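Local coordinates for protein Hep_Hag family (Burkholderia pseudomallei, PDB 3S6L) that probably mediates adhesion to host cells, as the YadA-like head domain of the trimeric autotransporter adhesin BoaA on the bacterial surface, at residues G99-G104 with H113-A118. Sequence-based numbering, arbitrary orientation.
With ZN (zinc ion), chain R.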
ATOM      1  N   GLY A  99      -9.169  -8.332  -0.539  1.00 18.63           N
ATOM      2  CA  GLY A  99     -10.084  -8.643   0.604  1.00 18.53           C
ATOM      3  C   GLY A  99      -9.662  -8.015   1.930  1.00 19.40           C
ATOM      4  O   GLY A  99     -10.098  -8.446   3.010  1.00 20.39           O
ATOM      5  N   ALA A 100      -8.780  -7.011   1.867  1.00 18.56           N
ATOM      6  CA  ALA A 100      -8.308  -6.327   3.057  1.00 18.33           C
ATOM      7  C   ALA A 100      -9.429  -5.384   3.497  1.00 18.38           C
ATOM      8  O   ALA A 100     -10.135  -4.834   2.659  1.00 17.95           O
ATOM      9  CB  ALA A 100      -7.035  -5.532   2.767  1.00 16.94           C
ATOM     10  N   LEU A 101      -9.584  -5.198   4.802  1.00 17.77           N
ATOM     11  CA  LEU A 101     -10.653  -4.314   5.309  1.00 18.76           C
ATOM     12  C   LEU A 101     -10.095  -3.401   6.403  1.00 17.97           C
ATOM     13  O   LEU A 101      -9.545  -3.885   7.386  1.00 18.71           O
ATOM     14  CB  LEU A 101     -11.860  -5.105   5.834  1.00 18.10           C
ATOM     15  CG  LEU A 101     -13.000  -4.307   6.484  1.00 20.92           C
ATOM     16  CD1 LEU A 101     -13.820  -3.505   5.439  1.00 18.40           C
ATOM     17  CD2 LEU A 101     -13.934  -5.229   7.312  1.00 16.65           C
ATOM     18  N   ALA A 102     -10.183  -2.095   6.196  1.00 17.06           N
ATOM     19  CA  ALA A 102      -9.788  -1.150   7.212  1.00 17.45           C
ATOM     20  C   ALA A 102     -11.085  -0.433   7.572  1.00 18.42           C
ATOM     21  O   ALA A 102     -11.511   0.485   6.869  1.00 17.73           O
ATOM     22  CB  ALA A 102      -8.737  -0.165   6.651  1.00 16.25           C
ATOM     23  N   SER A 103     -11.721  -0.880   8.650  1.00 18.88           N
ATOM     24  CA  SER A 103     -13.062  -0.405   8.963  1.00 20.41           C
ATOM     25  C   SER A 103     -13.053   0.584  10.121  1.00 20.50           C
ATOM     26  O   SER A 103     -13.931   1.391  10.199  1.00 21.14           O
ATOM     27  CB  SER A 103     -14.004  -1.566   9.265  1.00 19.80           C
ATOM     28  OG  SER A 103     -13.455  -2.300  10.324  1.00 23.84           O
ATOM     29  N   GLY A 104     -12.059   0.499  11.011  1.00 20.97           N
ATOM     30  CA  GLY A 104     -11.917   1.445  12.119  1.00 21.30           C
ATOM     31  C   GLY A 104     -11.624   2.842  11.589  1.00 21.86           C
ATOM     32  O   GLY A 104     -10.991   3.007  10.525  1.00 19.98           O
ATOM     33  N   HIS A 113      -6.634 -10.078   3.026  1.00 18.51           N
ATOM     34  CA  HIS A 113      -7.521 -10.555   4.108  1.00 19.62           C
ATOM     35  C   HIS A 113      -7.102 -10.105   5.511  1.00 18.96           C
ATOM     36  O   HIS A 113      -7.464 -10.753   6.511  1.00 19.75           O
ATOM     37  CB  HIS A 113      -7.719 -12.091   4.052  1.00 20.34           C
ATOM     38  CG  HIS A 113      -8.247 -12.574   2.737  1.00 22.28           C
ATOM     39  ND1 HIS A 113      -9.583 -12.484   2.389  1.00 24.53           N
ATOM     40  CD2 HIS A 113      -7.615 -13.122   1.673  1.00 22.63           C
ATOM     41  CE1 HIS A 113      -9.752 -12.963   1.170  1.00 26.29           C
ATOM     42  NE2 HIS A 113      -8.575 -13.362   0.717  1.00 27.70           N
ATOM     43  N   SER A 114      -6.376  -8.994   5.594  1.00 18.04           N
ATOM     44  CA  SER A 114      -6.084  -8.368   6.881  1.00 18.75           C
ATOM     45  C   SER A 114      -7.293  -7.509   7.254  1.00 19.05           C
ATOM     46  O   SER A 114      -7.998  -7.031   6.369  1.00 19.81           O
ATOM     47  CB  SER A 114      -4.848  -7.478   6.802  1.00 18.05           C
ATOM     48  OG  SER A 114      -5.057  -6.448   5.819  1.00 19.78           O
ATOM     49  N   THR A 115      -7.518  -7.316   8.549  1.00 18.88           N
ATOM     50  CA  THR A 115      -8.671  -6.561   9.051  1.00 19.35           C
ATOM     51  C   THR A 115      -8.174  -5.607  10.152  1.00 18.96           C
ATOM     52  O   THR A 115      -7.657  -6.048  11.183  1.00 19.79           O
ATOM     53  CB  THR A 115      -9.807  -7.498   9.627  1.00 19.66           C
ATOM     54  OG1 THR A 115     -10.236  -8.443   8.622  1.00 21.46           O
ATOM     55  CG2 THR A 115     -11.050  -6.678  10.126  1.00 18.65           C
ATOM     56  N   ALA A 116      -8.270  -4.315   9.900  1.00 18.31           N
ATOM     57  CA  ALA A 116      -7.957  -3.317  10.919  1.00 19.15           C
ATOM     58  C   ALA A 116      -9.283  -2.743  11.363  1.00 20.28           C
ATOM     59  O   ALA A 116      -9.836  -1.832  10.712  1.00 20.51           O
ATOM     60  CB  ALA A 116      -7.044  -2.233  10.394  1.00 17.46           C
ATOM     61  N   ALA A 117      -9.785  -3.294  12.469  1.00 20.50           N
ATOM     62  CA  ALA A 117     -11.154  -3.061  12.865  1.00 21.93           C
ATOM     63  C   ALA A 117     -11.298  -1.968  13.920  1.00 22.45           C
ATOM     64  O   ALA A 117     -12.274  -1.239  13.917  1.00 23.40           O
ATOM     65  CB  ALA A 117     -11.806  -4.387  13.337  1.00 21.48           C
ATOM     66  N   ALA A 118     -10.331  -1.873  14.832  1.00 22.79           N
ATOM     67  CA  ALA A 118     -10.416  -0.956  15.976  1.00 23.10           C
ATOM     68  C   ALA A 118      -9.984   0.447  15.532  1.00 22.93           C
ATOM     69  O   ALA A 118      -9.204   0.549  14.598  1.00 22.74           O
ATOM     70  CB  ALA A 118      -9.545  -1.458  17.124  1.00 21.81           C
TER
HETATM   71 ZN    ZN R 186      -8.656 -14.006  -1.261  1.00 46.81          ZN
HETATM   72  O   HOH W   1     -10.517  -8.820   5.829  1.00  7.70           O
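Ala116 O is gripped by two successive amides of the neighbouring coil. Gly104 N approaches in the carbonyl plane on a lone pair, 3.2 Å from Ala116 O, and its bond is almost straight, at 178°. Ser103 N is closer to Ala116 O at 3.0 Å but comes tilted from that plane. Ser107 OG adds a bond to the same oxygen from elsewhere in the chain. Behind this fork the strands 101-102 and 115-116 run parallel. Leu101 N reaches Ser114 O at 2.9 Å, and Leu101 O takes the amide of Ala116. Such register between short strands one turn apart is how the left-handed beta-roll of YadA-like heads stacks its coils. One face carries the small methyls of Ala102 and Ala116, which pack inward on Ala109 of strand 108-110. The other bears Leu101 and Thr115, with Leu101 CD2 4.3 Å from Thr115 CG2. Thr115 OG1 lies anti to its carbonyl carbon (chi1 -57°) and donates to a water, 2.8 Å away, that in turn donates to Gly99 O and Ser114 O, stitching the coils beside the strands. At the turn, the positive phi of Gly99 favours glycine, and a beta carbon there would crowd His113 CE1. The imidazole of His113 stands oblique to Gly99 O, and its NE2 binds a zinc ion at 2.1 Å, a site shared with Gln98 OE1.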